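Local coordinates for protein putative bacteriocin (Brevibacillus laterosporus, PDB 4OZK) that probably kills or inhibits a broad range of bacteria as a leaderless, heat-stable class IId bacteriocin with a defensin-like fold, at residues Ala1-Asp15 with Arg27-Cys41. Residues are numbered along the deposited sequence; the frame is centred on the assembly and turned at random.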
ATOM      1  N   ALA A   1      -1.794  -5.752  -7.515  1.00 17.23           N
ATOM      2  CA  ALA A   1      -2.134  -7.075  -7.000  1.00 11.85           C
ATOM      3  C   ALA A   1      -3.153  -6.966  -5.863  1.00 14.63           C
ATOM      4  O   ALA A   1      -2.841  -7.263  -4.701  1.00 14.33           O
ATOM      5  CB  ALA A   1      -0.877  -7.807  -6.520  1.00 14.66           C
ATOM      6  N   CYS A   2      -4.366  -6.538  -6.197  1.00 11.39           N
ATOM      7  CA  CYS A   2      -5.459  -6.509  -5.230  1.00 15.51           C
ATOM      8  C   CYS A   2      -6.800  -6.477  -5.953  1.00 16.96           C
ATOM      9  O   CYS A   2      -6.906  -6.010  -7.092  1.00 17.19           O
ATOM     10  CB  CYS A   2      -5.353  -5.297  -4.306  1.00 16.46           C
ATOM     11  SG  CYS A   2      -5.449  -3.709  -5.191  1.00 21.66           S
ATOM     12  N   GLN A   3      -7.825  -6.976  -5.277  1.00 19.57           N
ATOM     13  CA  GLN A   3      -9.175  -6.937  -5.799  1.00 19.10           C
ATOM     14  C   GLN A   3     -10.161  -6.908  -4.649  1.00 20.24           C
ATOM     15  O   GLN A   3      -9.934  -7.532  -3.604  1.00 17.66           O
ATOM     16  CB  GLN A   3      -9.437  -8.163  -6.681  1.00 26.32           C
ATOM     17  CG  GLN A   3      -9.873  -7.796  -8.082  1.00 32.48           C
ATOM     18  CD  GLN A   3     -10.149  -8.999  -8.943  1.00 37.95           C
ATOM     19  OE1 GLN A   3      -9.310  -9.897  -9.065  1.00 40.78           O
ATOM     20  NE2 GLN A   3     -11.333  -9.032  -9.547  1.00 42.86           N
ATOM     21  N   CYS A   4     -11.255  -6.179  -4.840  1.00 22.00           N
ATOM     22  CA  CYS A   4     -12.317  -6.130  -3.845  1.00 24.61           C
ATOM     23  C   CYS A   4     -13.434  -7.064  -4.288  1.00 26.45           C
ATOM     24  O   CYS A   4     -13.551  -7.352  -5.483  1.00 24.65           O
ATOM     25  CB  CYS A   4     -12.811  -4.692  -3.682  1.00 20.85           C
ATOM     26  SG  CYS A   4     -11.580  -3.616  -2.875  1.00 20.72           S
ATOM     27  N   PRO A   5     -14.233  -7.573  -3.330  1.00 28.01           N
ATOM     28  CA  PRO A   5     -15.323  -8.488  -3.687  1.00 24.07           C
ATOM     29  C   PRO A   5     -16.313  -7.876  -4.688  1.00 28.51           C
ATOM     30  O   PRO A   5     -16.820  -8.591  -5.562  1.00 32.84           O
ATOM     31  CB  PRO A   5     -16.009  -8.741  -2.344  1.00 26.68           C
ATOM     32  CG  PRO A   5     -14.922  -8.579  -1.342  1.00 22.73           C
ATOM     33  CD  PRO A   5     -14.071  -7.458  -1.869  1.00 18.96           C
ATOM     34  N   ASP A   6     -16.586  -6.578  -4.552  1.00 29.49           N
ATOM     35  CA  ASP A   6     -17.422  -5.860  -5.519  1.00 27.39           C
ATOM     36  C   ASP A   6     -16.652  -4.748  -6.221  1.00 21.28           C
ATOM     37  O   ASP A   6     -16.468  -4.774  -7.436  1.00 25.28           O
ATOM     38  CB  ASP A   6     -18.659  -5.264  -4.842  1.00 30.11           C
ATOM     39  CG  ASP A   6     -19.662  -6.305  -4.461  1.00 34.49           C
ATOM     40  OD1 ASP A   6     -19.695  -7.359  -5.134  1.00 42.29           O
ATOM     41  OD2 ASP A   6     -20.409  -6.066  -3.486  1.00 35.97           O
ATOM     42  N   ALA A   7     -16.202  -3.770  -5.441  1.00 21.16           N
ATOM     43  CA  ALA A   7     -15.529  -2.612  -6.002  1.00 17.86           C
ATOM     44  C   ALA A   7     -14.633  -1.904  -4.991  1.00 17.29           C
ATOM     45  O   ALA A   7     -14.844  -1.988  -3.769  1.00 18.58           O
ATOM     46  CB  ALA A   7     -16.552  -1.640  -6.562  1.00 17.60           C
ATOM     47  N   ILE A   8     -13.635  -1.205  -5.527  1.00 22.18           N
ATOM     48  CA  ILE A   8     -12.810  -0.275  -4.762  1.00 21.33           C
ATOM     49  C   ILE A   8     -13.556   1.070  -4.605  1.00 20.07           C
ATOM     50  O   ILE A   8     -14.065   1.621  -5.589  1.00 19.46           O
ATOM     51  CB  ILE A   8     -11.444  -0.059  -5.464  1.00 23.51           C
ATOM     52  CG1 ILE A   8     -10.602  -1.340  -5.412  1.00 14.02           C
ATOM     53  CG2 ILE A   8     -10.674   1.112  -4.845  1.00 21.85           C
ATOM     54  CD1 ILE A   8      -9.341  -1.294  -6.265  1.00 15.17           C
ATOM     55  N   SER A   9     -13.638   1.583  -3.374  1.00 23.67           N
ATOM     56  CA  SER A   9     -14.295   2.869  -3.107  1.00 17.53           C
ATOM     57  C   SER A   9     -13.303   3.962  -2.728  1.00 21.30           C
ATOM     58  O   SER A   9     -13.652   5.149  -2.702  1.00 23.45           O
ATOM     59  CB  SER A   9     -15.331   2.727  -1.991  1.00 21.41           C
ATOM     60  OG  SER A   9     -14.732   2.237  -0.806  1.00 25.57           O
ATOM     61  N   GLY A  10     -12.066   3.572  -2.430  1.00 19.84           N
ATOM     62  CA  GLY A  10     -11.097   4.528  -1.927  1.00 15.25           C
ATOM     63  C   GLY A  10      -9.668   4.054  -2.023  1.00 17.93           C
ATOM     64  O   GLY A  10      -9.410   2.911  -2.406  1.00 21.79           O
ATOM     65  N   TRP A  11      -8.737   4.931  -1.655  1.00 14.38           N
ATOM     66  CA  TRP A  11      -7.314   4.681  -1.850  1.00 14.23           C
ATOM     67  C   TRP A  11      -6.525   5.319  -0.701  1.00 17.69           C
ATOM     68  O   TRP A  11      -6.753   6.486  -0.347  1.00 14.76           O
ATOM     69  CB  TRP A  11      -6.887   5.275  -3.192  1.00 23.24           C
ATOM     70  CG  TRP A  11      -5.711   4.615  -3.837  1.00 40.41           C
ATOM     71  CD1 TRP A  11      -4.415   5.061  -3.840  1.00 47.35           C
ATOM     72  CD2 TRP A  11      -5.722   3.398  -4.599  1.00 42.50           C
ATOM     73  NE1 TRP A  11      -3.620   4.193  -4.555  1.00 47.29           N
ATOM     74  CE2 TRP A  11      -4.395   3.165  -5.027  1.00 51.06           C
ATOM     75  CE3 TRP A  11      -6.719   2.490  -4.963  1.00 38.14           C
ATOM     76  CZ2 TRP A  11      -4.046   2.042  -5.801  1.00 52.24           C
ATOM     77  CZ3 TRP A  11      -6.371   1.381  -5.729  1.00 41.75           C
ATOM     78  CH2 TRP A  11      -5.049   1.166  -6.135  1.00 45.74           C
ATOM     79  N   THR A  12      -5.623   4.542  -0.100  1.00 17.15           N
ATOM     80  CA  THR A  12      -4.793   4.999   1.026  1.00 19.61           C
ATOM     81  C   THR A  12      -3.433   4.309   1.010  1.00 24.15           C
ATOM     82  O   THR A  12      -3.182   3.416   0.196  1.00 22.39           O
ATOM     83  CB  THR A  12      -5.429   4.692   2.407  1.00 26.61           C
ATOM     84  OG1 THR A  12      -5.577   3.276   2.573  1.00 29.28           O
ATOM     85  CG2 THR A  12      -6.775   5.348   2.544  1.00 38.72           C
ATOM     86  N   HIS A  13      -2.565   4.718   1.931  1.00 22.36           N
ATOM     87  CA  HIS A  13      -1.250   4.109   2.054  1.00 21.22           C
ATOM     88  C   HIS A  13      -0.683   4.334   3.448  1.00 30.06           C
ATOM     89  O   HIS A  13      -0.988   5.335   4.099  1.00 29.14           O
ATOM     90  CB  HIS A  13      -0.288   4.694   1.017  1.00 13.46           C
ATOM     91  CG  HIS A  13      -0.225   6.191   1.035  1.00 20.10           C
ATOM     92  ND1 HIS A  13       0.534   6.896   1.948  1.00 26.84           N
ATOM     93  CD2 HIS A  13      -0.834   7.116   0.254  1.00 18.24           C
ATOM     94  CE1 HIS A  13       0.394   8.193   1.724  1.00 23.58           C
ATOM     95  NE2 HIS A  13      -0.430   8.353   0.702  1.00 22.59           N
ATOM     96  N   THR A  14       0.149   3.396   3.894  1.00 22.54           N
ATOM     97  CA  THR A  14       0.942   3.587   5.093  1.00 17.27           C
ATOM     98  C   THR A  14       2.020   4.639   4.829  1.00 20.80           C
ATOM     99  O   THR A  14       2.241   5.068   3.681  1.00 18.47           O
ATOM    100  CB  THR A  14       1.603   2.255   5.533  1.00 19.41           C
ATOM    101  OG1 THR A  14       2.633   1.892   4.599  1.00 16.18           O
ATOM    102  CG2 THR A  14       0.557   1.139   5.579  1.00 17.41           C
ATOM    103  N   ASP A  15       2.689   5.061   5.891  1.00 18.80           N
ATOM    104  CA  ASP A  15       3.784   5.999   5.739  1.00 20.54           C
ATOM    105  C   ASP A  15       5.101   5.299   5.399  1.00 23.22           C
ATOM    106  O   ASP A  15       5.318   4.132   5.751  1.00 20.95           O
ATOM    107  CB  ASP A  15       3.917   6.862   6.990  1.00 27.26           C
ATOM    108  CG  ASP A  15       2.836   7.915   7.077  1.00 39.65           C
ATOM    109  OD1 ASP A  15       2.257   8.267   6.019  1.00 41.97           O
ATOM    110  OD2 ASP A  15       2.570   8.391   8.201  1.00 51.04           O
ATOM    111  N   ARG A  27       6.550   1.941   1.283  1.00 15.33           N
ATOM    112  CA  ARG A  27       5.279   1.997   1.987  1.00 11.59           C
ATOM    113  C   ARG A  27       4.304   1.076   1.294  1.00 13.30           C
ATOM    114  O   ARG A  27       4.567   0.601   0.176  1.00 13.09           O
ATOM    115  CB  ARG A  27       4.733   3.427   2.057  1.00 18.04           C
ATOM    116  CG  ARG A  27       4.384   4.047   0.716  1.00 11.84           C
ATOM    117  CD  ARG A  27       3.964   5.495   0.906  1.00 17.32           C
ATOM    118  NE  ARG A  27       3.552   6.102  -0.359  1.00 23.42           N
ATOM    119  CZ  ARG A  27       3.318   7.399  -0.532  1.00 26.82           C
ATOM    120  NH1 ARG A  27       3.460   8.242   0.482  1.00 31.39           N
ATOM    121  NH2 ARG A  27       2.948   7.854  -1.722  1.00 27.11           N
ATOM    122  N   HIS A  28       3.179   0.823   1.953  1.00 17.05           N
ATOM    123  CA  HIS A  28       2.181  -0.112   1.440  1.00 13.75           C
ATOM    124  C   HIS A  28       0.956   0.640   0.929  1.00 18.97           C
ATOM    125  O   HIS A  28       0.385   1.461   1.650  1.00 19.04           O
ATOM    126  CB  HIS A  28       1.764  -1.075   2.551  1.00 10.23           C
ATOM    127  CG  HIS A  28       2.860  -1.998   2.994  1.00 12.29           C
ATOM    128  ND1 HIS A  28       4.036  -2.152   2.289  1.00 20.71           N
ATOM    129  CD2 HIS A  28       2.949  -2.825   4.064  1.00 12.46           C
ATOM    130  CE1 HIS A  28       4.805  -3.035   2.908  1.00 15.93           C
ATOM    131  NE2 HIS A  28       4.170  -3.456   3.985  1.00 17.47           N
ATOM    132  N   VAL A  29       0.554   0.372  -0.312  1.00 18.67           N
ATOM    133  CA  VAL A  29      -0.647   1.003  -0.864  1.00 13.51           C
ATOM    134  C   VAL A  29      -1.864   0.101  -0.687  1.00 10.66           C
ATOM    135  O   VAL A  29      -1.865  -1.070  -1.097  1.00 14.81           O
ATOM    136  CB  VAL A  29      -0.483   1.363  -2.346  1.00 14.25           C
ATOM    137  CG1 VAL A  29      -1.756   2.009  -2.856  1.00 16.49           C
ATOM    138  CG2 VAL A  29       0.692   2.303  -2.528  1.00 12.25           C
ATOM    139  N   TYR A  30      -2.897   0.649  -0.058  1.00 11.74           N
ATOM    140  CA  TYR A  30      -4.093  -0.118   0.259  1.00 11.36           C
ATOM    141  C   TYR A  30      -5.295   0.463  -0.471  1.00 15.82           C
ATOM    142  O   TYR A  30      -5.522   1.674  -0.440  1.00 22.09           O
ATOM    143  CB  TYR A  30      -4.349  -0.075   1.770  1.00 17.13           C
ATOM    144  CG  TYR A  30      -3.533  -1.062   2.578  1.00 19.38           C
ATOM    145  CD1 TYR A  30      -4.039  -2.327   2.870  1.00 18.67           C
ATOM    146  CD2 TYR A  30      -2.266  -0.729   3.055  1.00 14.38           C
ATOM    147  CE1 TYR A  30      -3.308  -3.238   3.614  1.00 19.14           C
ATOM    148  CE2 TYR A  30      -1.520  -1.639   3.799  1.00 19.10           C
ATOM    149  CZ  TYR A  30      -2.051  -2.889   4.072  1.00 23.14           C
ATOM    150  OH  TYR A  30      -1.328  -3.799   4.810  1.00 30.45           O
ATOM    151  N   ALA A  31      -6.071  -0.382  -1.139  1.00 14.88           N
ATOM    152  CA  ALA A  31      -7.353   0.095  -1.648  1.00 18.77           C
ATOM    153  C   ALA A  31      -8.392  -0.109  -0.554  1.00 20.13           C
ATOM    154  O   ALA A  31      -8.309  -1.072   0.219  1.00 18.39           O
ATOM    155  CB  ALA A  31      -7.755  -0.633  -2.931  1.00 22.63           C
ATOM    156  N   ILE A  32      -9.348   0.810  -0.458  1.00 20.25           N
ATOM    157  CA  ILE A  32     -10.483   0.626   0.441  1.00 19.00           C
ATOM    158  C   ILE A  32     -11.625   0.006  -0.370  1.00 15.76           C
ATOM    159  O   ILE A  32     -11.952   0.490  -1.464  1.00 17.42           O
ATOM    160  CB  ILE A  32     -10.913   1.965   1.092  1.00 17.49           C
ATOM    161  CG1 ILE A  32      -9.720   2.609   1.827  1.00 17.02           C
ATOM    162  CG2 ILE A  32     -12.118   1.757   2.038  1.00 18.58           C
ATOM    163  CD1 ILE A  32      -9.994   4.033   2.366  1.00 17.84           C
ATOM    164  N   CYS A  33     -12.209  -1.078   0.137  1.00 18.71           N
ATOM    165  CA  CYS A  33     -13.292  -1.761  -0.584  1.00 18.60           C
ATOM    166  C   CYS A  33     -14.658  -1.204  -0.196  1.00 16.46           C
ATOM    167  O   CYS A  33     -14.820  -0.665   0.910  1.00 16.24           O
ATOM    168  CB  CYS A  33     -13.260  -3.272  -0.329  1.00 16.08           C
ATOM    169  SG  CYS A  33     -11.762  -4.098  -0.917  1.00 20.41           S
ATOM    170  N   MET A  34     -15.629  -1.320  -1.106  1.00 21.15           N
ATOM    171  CA  MET A  34     -16.999  -0.877  -0.833  1.00 26.38           C
ATOM    172  C   MET A  34     -17.536  -1.496   0.441  1.00 29.51           C
ATOM    173  O   MET A  34     -18.295  -0.860   1.181  1.00 35.35           O
ATOM    174  CB  MET A  34     -17.943  -1.276  -1.966  1.00 29.77           C
ATOM    175  CG  MET A  34     -17.969  -0.348  -3.148  1.00 27.87           C
ATOM    176  SD  MET A  34     -19.632  -0.350  -3.854  1.00 40.08           S
ATOM    177  CE  MET A  34     -20.031  -2.086  -3.735  1.00 31.15           C
ATOM    178  N   ASN A  35     -17.140  -2.743   0.687  1.00 24.79           N
ATOM    179  CA  ASN A  35     -17.634  -3.503   1.837  1.00 27.19           C
ATOM    180  C   ASN A  35     -16.986  -3.109   3.173  1.00 26.16           C
ATOM    181  O   ASN A  35     -17.372  -3.602   4.233  1.00 30.81           O
ATOM    182  CB  ASN A  35     -17.507  -5.012   1.576  1.00 25.68           C
ATOM    183  CG  ASN A  35     -16.073  -5.521   1.701  1.00 28.17           C
ATOM    184  OD1 ASN A  35     -15.114  -4.743   1.703  1.00 31.43           O
ATOM    185  ND2 ASN A  35     -15.924  -6.844   1.800  1.00 27.06           N
ATOM    186  N   GLY A  36     -15.993  -2.227   3.112  1.00 27.76           N
ATOM    187  CA  GLY A  36     -15.386  -1.698   4.320  1.00 27.02           C
ATOM    188  C   GLY A  36     -13.988  -2.228   4.568  1.00 26.72           C
ATOM    189  O   GLY A  36     -13.257  -1.686   5.404  1.00 28.52           O
ATOM    190  N   THR A  37     -13.614  -3.285   3.849  1.00 19.77           N
ATOM    191  CA  THR A  37     -12.291  -3.881   4.016  1.00 24.72           C
ATOM    192  C   THR A  37     -11.215  -3.082   3.288  1.00 22.13           C
ATOM    193  O   THR A  37     -11.517  -2.219   2.463  1.00 28.26           O
ATOM    194  CB  THR A  37     -12.253  -5.344   3.535  1.00 19.96           C
ATOM    195  OG1 THR A  37     -12.521  -5.395   2.127  1.00 24.40           O
ATOM    196  CG2 THR A  37     -13.291  -6.166   4.277  1.00 27.76           C
ATOM    197  N   GLN A  38      -9.958  -3.362   3.622  1.00 15.45           N
ATOM    198  CA  GLN A  38      -8.831  -2.815   2.888  1.00 22.06           C
ATOM    199  C   GLN A  38      -8.065  -3.956   2.265  1.00 16.95           C
ATOM    200  O   GLN A  38      -8.047  -5.057   2.802  1.00 22.86           O
ATOM    201  CB  GLN A  38      -7.909  -2.034   3.817  1.00 24.49           C
ATOM    202  CG  GLN A  38      -8.533  -0.773   4.384  1.00 23.72           C
ATOM    203  CD  GLN A  38      -7.498   0.111   5.035  1.00 25.93           C
ATOM    204  OE1 GLN A  38      -6.305  -0.181   4.979  1.00 27.35           O
ATOM    205  NE2 GLN A  38      -7.944   1.204   5.649  1.00 36.91           N
ATOM    206  N   VAL A  39      -7.443  -3.706   1.121  1.00 18.43           N
ATOM    207  CA  VAL A  39      -6.644  -4.738   0.480  1.00 17.25           C
ATOM    208  C   VAL A  39      -5.283  -4.147   0.148  1.00 15.82           C
ATOM    209  O   VAL A  39      -5.185  -3.010  -0.326  1.00 18.33           O
ATOM    210  CB  VAL A  39      -7.352  -5.345  -0.768  1.00 12.45           C
ATOM    211  CG1 VAL A  39      -8.597  -6.120  -0.343  1.00 16.76           C
ATOM    212  CG2 VAL A  39      -7.748  -4.261  -1.743  1.00 12.49           C
ATOM    213  N   TYR A  40      -4.236  -4.914   0.438  1.00 18.24           N
ATOM    214  CA  TYR A  40      -2.857  -4.509   0.193  1.00 13.85           C
ATOM    215  C   TYR A  40      -2.605  -4.711  -1.301  1.00 14.84           C
ATOM    216  O   TYR A  40      -2.681  -5.840  -1.788  1.00 23.43           O
ATOM    217  CB  TYR A  40      -1.956  -5.373   1.089  1.00 14.23           C
ATOM    218  CG  TYR A  40      -0.449  -5.191   0.979  1.00 12.27           C
ATOM    219  CD1 TYR A  40       0.122  -4.156   0.247  1.00 13.66           C
ATOM    220  CD2 TYR A  40       0.401  -6.093   1.609  1.00 11.99           C
ATOM    221  CE1 TYR A  40       1.511  -4.026   0.143  1.00 11.75           C
ATOM    222  CE2 TYR A  40       1.774  -5.980   1.517  1.00 15.77           C
ATOM    223  CZ  TYR A  40       2.324  -4.952   0.779  1.00 15.07           C
ATOM    224  OH  TYR A  40       3.694  -4.852   0.697  1.00 15.09           O
ATOM    225  N   CYS A  41      -2.350  -3.616  -2.032  1.00 17.25           N
ATOM    226  CA  CYS A  41      -2.249  -3.668  -3.508  1.00 16.98           C
ATOM    227  C   CYS A  41      -0.837  -3.704  -4.064  1.00 16.49           C
ATOM    228  O   CYS A  41      -0.542  -4.471  -4.986  1.00 23.75           O
ATOM    229  CB  CYS A  41      -2.959  -2.478  -4.162  1.00 15.99           C
ATOM    230  SG  CYS A  41      -4.701  -2.395  -3.844  1.00 28.51           S
TER
HETATM  231  O   HOH W   1     -16.293  -4.768  -1.959  1.00  4.00           O
HETATM  232  O   HOH W   2     -15.727   1.620   2.168  1.00 23.28           O
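Strands 8-13 and 27-33 pair antiparallel in the three-stranded sheet of this defensin-like module, and two disulfides tie the N-terminal arm to the same sheet. C2 joins C41 on the edge strand 38-48, and C4 joins C33 at the end of the central strand. V39 CG2 packs between these links, 3.7 Å from C2 CB and 4.0 Å from C4 SG. A classic beta bulge interrupts the strand pairing. The amides of S9 and G10 both donate to I32 O, at 2.8 Å from S9 N and 3.2 Å from G10 N. Beyond it, T12 and Y30 exchange two backbone bonds.

W11 and H13 share a face of the sheet with V29 and A31. The W11 indole lies obliquely against V29, with V29 CG1 3.3 Å from W11 NE1. Its CZ3 meets the A31 methyl, and C41 SG makes an oblique sulfur-aromatic contact with the six-membered ring. With CG between its backbone N and carbonyl carbon (chi1 53°), H13 stacks one ring face on the R27 guanidinium. The centres are 3.8 Å apart and the planes 26° apart. H13 ND1 donates to T14 O, with the acceptor in the ring plane, which fixes the ring's rotation. R27 NE also forms a salt bridge with E44, so the guanidinium is held from two strands. T14 OG1 accepts a nearly straight bond from H28 N at 2.9 Å, replacing a backbone carbonyl in the ladder.

Covalent links thus secure the arm, while hydrogen bonds and stacking hold the strand pair, consistent with the peptide's heat stability.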